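Long-range contact in EF0056 (Enterococcus faecalis, PDB 6ORI), which is a surface protein of unknown function, associated with biofilms and built from immunoglobulin-like domains in its N-terminal region: residues P262-P275 and Y316-I330. Residues are numbered along the deposited sequence; the frame is centred on the assembly and turned at random.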
loop_
_atom_site.group_PDB
_atom_site.type_symbol
_atom_site.label_atom_id
_atom_site.label_comp_id
_atom_site.label_asym_id
_atom_site.label_seq_id
_atom_site.Cartn_x
_atom_site.Cartn_y
_atom_site.Cartn_z
ATOM N N PRO A 262 -3.432 24.278 9.134
ATOM C CA PRO A 262 -4.051 23.012 8.767
ATOM C C PRO A 262 -3.174 22.204 7.831
ATOM O O PRO A 262 -2.456 22.710 6.972
ATOM C CB PRO A 262 -5.347 23.462 8.090
ATOM C CG PRO A 262 -4.970 24.759 7.434
ATOM C CD PRO A 262 -4.009 25.422 8.392
ATOM N N TRP A 263 -3.246 20.898 8.016
ATOM C CA TRP A 263 -2.550 20.002 7.103
ATOM C C TRP A 263 -3.304 19.881 5.789
ATOM O O TRP A 263 -4.496 20.194 5.699
ATOM C CB TRP A 263 -2.415 18.611 7.696
ATOM C CG TRP A 263 -1.452 18.483 8.840
ATOM C CD1 TRP A 263 -0.753 19.475 9.470
ATOM C CD2 TRP A 263 -1.098 17.270 9.488
ATOM N NE1 TRP A 263 0.025 18.940 10.476
ATOM C CE2 TRP A 263 -0.185 17.584 10.506
ATOM C CE3 TRP A 263 -1.472 15.934 9.304
ATOM C CZ2 TRP A 263 0.367 16.609 11.330
ATOM C CZ3 TRP A 263 -0.934 14.970 10.127
ATOM C CH2 TRP A 263 -0.022 15.321 11.139
ATOM N N TYR A 264 -2.572 19.416 4.778
ATOM C CA TYR A 264 -3.120 19.146 3.455
ATOM C C TYR A 264 -3.015 17.676 3.137
ATOM O O TYR A 264 -2.005 17.029 3.466
ATOM C CB TYR A 264 -2.377 19.929 2.379
ATOM C CG TYR A 264 -2.691 21.407 2.384
ATOM C CD1 TYR A 264 -2.356 22.194 3.480
ATOM C CD2 TYR A 264 -3.369 22.000 1.339
ATOM C CE1 TYR A 264 -2.637 23.560 3.505
ATOM C CE2 TYR A 264 -3.651 23.373 1.354
ATOM C CZ TYR A 264 -3.290 24.132 2.451
ATOM O OH TYR A 264 -3.582 25.491 2.477
ATOM N N ALA A 265 -4.060 17.161 2.504
ATOM C CA ALA A 265 -4.050 15.853 1.861
ATOM C C ALA A 265 -3.600 16.070 0.427
ATOM O O ALA A 265 -4.152 16.922 -0.271
ATOM C CB ALA A 265 -5.463 15.268 1.916
ATOM N N ASN A 266 -2.587 15.321 0.010
ATOM C CA ASN A 266 -1.948 15.476 -1.301
ATOM C C ASN A 266 -2.029 14.213 -2.111
ATOM O O ASN A 266 -1.937 13.110 -1.562
ATOM C CB ASN A 266 -0.443 15.823 -1.190
ATOM C CG ASN A 266 -0.188 17.116 -0.507
ATOM O OD1 ASN A 266 -0.005 18.139 -1.178
ATOM N ND2 ASN A 266 -0.188 17.109 0.809
ATOM N N TYR A 267 -2.156 14.370 -3.421
ATOM C CA TYR A 267 -2.281 13.242 -4.330
ATOM C C TYR A 267 -1.646 13.643 -5.642
ATOM O O TYR A 267 -1.668 14.807 -6.035
ATOM C CB TYR A 267 -3.762 12.824 -4.481
ATOM C CG TYR A 267 -4.678 14.025 -4.622
ATOM C CD1 TYR A 267 -5.166 14.688 -3.524
ATOM C CD2 TYR A 267 -5.010 14.518 -5.868
ATOM C CE1 TYR A 267 -5.964 15.836 -3.650
ATOM C CE2 TYR A 267 -5.797 15.642 -6.007
ATOM C CZ TYR A 267 -6.267 16.304 -4.900
ATOM O OH TYR A 267 -7.032 17.447 -5.043
ATOM N N LYS A 268 -1.069 12.661 -6.303
ATOM C CA LYS A 268 -0.414 12.851 -7.585
ATOM C C LYS A 268 -0.749 11.687 -8.471
ATOM O O LYS A 268 -0.638 10.521 -8.065
ATOM C CB LYS A 268 1.104 12.952 -7.428
ATOM C CG LYS A 268 1.836 13.290 -8.735
ATOM C CD LYS A 268 3.347 13.380 -8.507
ATOM C CE LYS A 268 4.066 13.949 -9.727
ATOM N NZ LYS A 268 3.841 13.119 -10.938
ATOM N N ILE A 269 -1.209 11.964 -9.682
ATOM C CA ILE A 269 -1.513 10.889 -10.617
ATOM C C ILE A 269 -0.651 11.010 -11.855
ATOM O O ILE A 269 -0.295 12.107 -12.291
ATOM C CB ILE A 269 -3.007 10.825 -10.995
ATOM C CG1 ILE A 269 -3.396 11.931 -11.988
ATOM C CG2 ILE A 269 -3.872 10.876 -9.731
ATOM C CD1 ILE A 269 -4.737 11.705 -12.655
ATOM N N ASP A 270 -0.347 9.850 -12.411
ATOM C CA ASP A 270 0.524 9.722 -13.557
ATOM C C ASP A 270 0.121 10.727 -14.637
ATOM O O ASP A 270 -1.044 10.840 -14.982
ATOM C CB ASP A 270 0.390 8.290 -14.099
ATOM C CG ASP A 270 1.470 7.934 -15.089
ATOM O OD1 ASP A 270 1.506 8.507 -16.198
ATOM O OD2 ASP A 270 2.279 7.060 -14.742
ATOM N N GLU A 271 1.105 11.459 -15.154
ATOM C CA GLU A 271 0.828 12.518 -16.110
ATOM C C GLU A 271 0.031 12.024 -17.325
ATOM O O GLU A 271 -0.786 12.747 -17.865
ATOM C CB GLU A 271 2.133 13.203 -16.557
ATOM C CG GLU A 271 3.157 12.283 -17.195
ATOM C CD GLU A 271 4.386 13.019 -17.687
ATOM O OE1 GLU A 271 4.273 14.220 -18.011
ATOM O OE2 GLU A 271 5.467 12.393 -17.750
ATOM N N ARG A 272 0.261 10.784 -17.737
ATOM C CA ARG A 272 -0.457 10.264 -18.890
ATOM C C ARG A 272 -1.963 10.128 -18.668
ATOM O O ARG A 272 -2.763 10.178 -19.612
ATOM C CB ARG A 272 0.146 8.934 -19.303
ATOM C CG ARG A 272 1.548 9.038 -19.845
ATOM C CD ARG A 272 2.172 7.671 -19.986
ATOM N NE ARG A 272 2.401 7.082 -18.678
ATOM C CZ ARG A 272 2.486 5.782 -18.437
ATOM N NH1 ARG A 272 2.361 4.891 -19.419
ATOM N NH2 ARG A 272 2.716 5.374 -17.202
ATOM N N LEU A 273 -2.366 9.929 -17.417
ATOM C CA LEU A 273 -3.768 9.723 -17.105
ATOM C C LEU A 273 -4.563 10.997 -16.892
ATOM O O LEU A 273 -5.797 10.991 -16.938
ATOM C CB LEU A 273 -3.891 8.841 -15.868
ATOM C CG LEU A 273 -3.864 7.352 -16.138
ATOM C CD1 LEU A 273 -3.723 6.630 -14.791
ATOM C CD2 LEU A 273 -5.138 6.913 -16.879
ATOM N N VAL A 274 -3.871 12.106 -16.655
ATOM C CA VAL A 274 -4.555 13.343 -16.317
ATOM C C VAL A 274 -5.676 13.732 -17.301
ATOM O O VAL A 274 -6.779 14.004 -16.867
ATOM C CB VAL A 274 -3.545 14.487 -16.101
ATOM C CG1 VAL A 274 -4.273 15.817 -15.912
ATOM C CG2 VAL A 274 -2.637 14.165 -14.907
ATOM N N PRO A 275 -5.419 13.711 -18.626
ATOM C CA PRO A 275 -6.508 14.064 -19.547
ATOM C C PRO A 275 -7.650 13.051 -19.601
ATOM O O PRO A 275 -8.706 13.348 -20.169
ATOM C CB PRO A 275 -5.828 14.100 -20.920
ATOM C CG PRO A 275 -4.401 14.044 -20.677
ATOM C CD PRO A 275 -4.148 13.468 -19.324
ATOM N N TYR A 316 1.959 19.474 -12.552
ATOM C CA TYR A 316 1.037 18.731 -13.407
ATOM C C TYR A 316 0.659 17.381 -12.785
ATOM O O TYR A 316 1.515 16.619 -12.364
ATOM C CB TYR A 316 1.660 18.507 -14.780
ATOM C CG TYR A 316 0.683 17.985 -15.786
ATOM C CD1 TYR A 316 -0.164 18.833 -16.448
ATOM C CD2 TYR A 316 0.611 16.639 -16.068
ATOM C CE1 TYR A 316 -1.084 18.367 -17.379
ATOM C CE2 TYR A 316 -0.303 16.151 -16.989
ATOM C CZ TYR A 316 -1.132 17.021 -17.654
ATOM O OH TYR A 316 -2.042 16.560 -18.579
ATOM N N GLY A 317 -0.645 17.129 -12.710
ATOM C CA GLY A 317 -1.161 15.886 -12.153
ATOM C C GLY A 317 -1.232 15.821 -10.634
ATOM O O GLY A 317 -1.637 14.808 -10.096
ATOM N N MET A 318 -0.877 16.903 -9.946
ATOM C CA MET A 318 -0.930 16.952 -8.481
ATOM C C MET A 318 -2.096 17.791 -8.014
ATOM O O MET A 318 -2.487 18.752 -8.674
ATOM C CB MET A 318 0.341 17.577 -7.907
ATOM C CG MET A 318 1.618 16.809 -8.209
ATOM S SD MET A 318 3.155 17.734 -7.835
ATOM C CE MET A 318 2.909 18.084 -6.096
ATOM N N GLY A 319 -2.608 17.464 -6.840
ATOM C CA GLY A 319 -3.567 18.312 -6.186
ATOM C C GLY A 319 -3.454 18.149 -4.688
ATOM O O GLY A 319 -2.735 17.284 -4.182
ATOM N N SER A 320 -4.141 19.030 -3.979
ATOM C CA SER A 320 -4.210 18.982 -2.545
ATOM C C SER A 320 -5.469 19.648 -2.061
ATOM O O SER A 320 -6.095 20.409 -2.790
ATOM C CB SER A 320 -2.989 19.639 -1.916
ATOM O OG SER A 320 -2.984 21.040 -2.136
ATOM N N ILE A 321 -5.834 19.337 -0.833
ATOM C CA ILE A 321 -6.998 19.922 -0.190
ATOM C C ILE A 321 -6.723 20.051 1.288
ATOM O O ILE A 321 -6.007 19.260 1.861
ATOM C CB ILE A 321 -8.284 19.129 -0.457
ATOM C CG1 ILE A 321 -9.499 19.908 0.083
ATOM C CG2 ILE A 321 -8.144 17.697 0.092
ATOM C CD1 ILE A 321 -10.804 19.481 -0.506
ATOM N N THR A 322 -7.262 21.112 1.869
ATOM C CA THR A 322 -7.227 21.302 3.304
ATOM C C THR A 322 -8.624 21.673 3.805
ATOM O O THR A 322 -9.579 21.811 3.023
ATOM C CB THR A 322 -6.201 22.355 3.709
ATOM O OG1 THR A 322 -6.043 22.320 5.130
ATOM C CG2 THR A 322 -6.624 23.751 3.319
ATOM N N ASP A 323 -8.715 21.878 5.112
ATOM C CA ASP A 323 -9.909 22.374 5.763
ATOM C C ASP A 323 -9.470 22.969 7.084
ATOM O O ASP A 323 -8.511 22.512 7.691
ATOM C CB ASP A 323 -10.925 21.245 6.014
ATOM C CG ASP A 323 -12.328 21.779 6.314
ATOM O OD1 ASP A 323 -12.612 22.105 7.477
ATOM O OD2 ASP A 323 -13.145 21.950 5.371
ATOM N N ASN A 324 -10.177 23.983 7.561
ATOM C CA ASN A 324 -9.863 24.528 8.872
ATOM C C ASN A 324 -10.134 23.542 9.995
ATOM O O ASN A 324 -9.628 23.725 11.086
ATOM C CB ASN A 324 -10.560 25.876 9.090
ATOM C CG ASN A 324 -10.075 26.927 8.121
ATOM O OD1 ASN A 324 -10.831 27.425 7.267
ATOM N ND2 ASN A 324 -8.804 27.211 8.190
ATOM N N ASP A 325 -10.902 22.501 9.697
ATOM C CA ASP A 325 -10.964 21.309 10.542
ATOM C C ASP A 325 -10.871 20.072 9.646
ATOM O O ASP A 325 -11.874 19.560 9.146
ATOM C CB ASP A 325 -12.219 21.248 11.409
ATOM C CG ASP A 325 -12.246 20.023 12.284
ATOM O OD1 ASP A 325 -11.286 19.221 12.244
ATOM O OD2 ASP A 325 -13.241 19.855 13.033
ATOM N N LEU A 326 -9.654 19.576 9.482
ATOM C CA LEU A 326 -9.398 18.512 8.529
ATOM C C LEU A 326 -10.080 17.207 8.893
ATOM O O LEU A 326 -10.214 16.321 8.040
ATOM C CB LEU A 326 -7.900 18.289 8.375
ATOM C CG LEU A 326 -7.415 17.401 7.222
ATOM C CD1 LEU A 326 -7.946 17.843 5.888
ATOM C CD2 LEU A 326 -5.901 17.374 7.217
ATOM N N THR A 327 -10.542 17.083 10.135
ATOM C CA THR A 327 -11.287 15.880 10.521
ATOM C C THR A 327 -12.638 15.798 9.785
ATOM O O THR A 327 -13.281 14.744 9.808
ATOM C CB THR A 327 -11.534 15.763 12.036
ATOM O OG1 THR A 327 -12.461 16.769 12.474
ATOM C CG2 THR A 327 -10.239 15.866 12.801
ATOM N N LYS A 328 -13.072 16.866 9.122
ATOM C CA LYS A 328 -14.271 16.812 8.288
ATOM C C LYS A 328 -14.004 15.988 7.016
ATOM O O LYS A 328 -14.940 15.451 6.404
ATOM C CB LYS A 328 -14.723 18.221 7.921
ATOM C CG LYS A 328 -15.290 18.998 9.095
ATOM C CD LYS A 328 -15.867 20.333 8.638
ATOM C CE LYS A 328 -15.060 21.498 9.163
ATOM N NZ LYS A 328 -15.307 22.761 8.406
ATOM N N LEU A 329 -12.740 15.915 6.600
ATOM C CA LEU A 329 -12.387 15.226 5.353
ATOM C C LEU A 329 -11.732 13.868 5.563
ATOM O O LEU A 329 -11.854 12.974 4.711
ATOM C CB LEU A 329 -11.447 16.060 4.506
ATOM C CG LEU A 329 -11.889 17.470 4.158
ATOM C CD1 LEU A 329 -10.925 18.108 3.206
ATOM C CD2 LEU A 329 -13.294 17.488 3.566
ATOM N N ILE A 330 -11.009 13.721 6.668
ATOM C CA ILE A 330 -10.248 12.500 6.939
ATOM C C ILE A 330 -10.630 11.983 8.316
ATOM O O ILE A 330 -10.655 12.750 9.265
ATOM C CB ILE A 330 -8.732 12.774 6.912
ATOM C CG1 ILE A 330 -8.273 13.219 5.518
ATOM C CG2 ILE A 330 -7.922 11.564 7.417
ATOM C CD1 ILE A 330 -6.804 13.714 5.455
HETATM O O HOH W 1 0.016 18.055 -4.099
HETATM O O HOH W 2 -8.257 19.881 -4.843
HETATM O O HOH W 3 1.882 13.844 -12.644
HETATM O O HOH W 4 -0.589 14.372 -20.009
#
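Two neighbouring strands of a four-stranded antiparallel sheet meet here, 264-269 pairing with the outermost strand 318-322. A265 and I321 exchange two backbone hydrogen bonds, as do Y267 and G319, and I269 N to G317 O (2.9 Å) adds a fifth. Beyond the last regular pair, T322 CB sits over the centre of the Y264 ring, 3.5 Å from the centroid and 6° off the normal. With OG1 anti to its own backbone N (chi1 -170°), T322 reaches W263 O at 2.7 Å, meeting that carbonyl from above its plane, while CG2 leans toward Y264 CZ.

On the face that carries A265, Y267 and I321, the Y267 ring folds back over the neighbouring strand. Its chi1 of 43° puts CG between backbone N and carbonyl carbon, and the ring lies parallel to the G319 peptide, the glycine backbone directly beneath it and CZ 3.4 Å from G319 C. Y267 OH hydrogen-bonds to A306 O and lies within hydrogen-bonding distance of a water also near S320 O. This face looks toward the five-stranded sheet, where A265 and Y344 touch, so the pair belongs to one layer of a beta sandwich, in keeping with an immunoglobulin-like domain. The other face carries N266, K268 and M318: the aliphatic part of K268 runs past M318, CG to CG 3.6 Å, and its NZ shares a water with I269 O and Y316 O. N266 OD1 and G319 O are bridged by another water, while N266 ND2 is held by S382 and W380 on strand 375-382.

Past the strand ends, the Y316 ring packs on the turn after 264-269, with V274 CG2 3.7 Å from CE2 and E271 O at its edge; a water joins E271 O to Y316 OH.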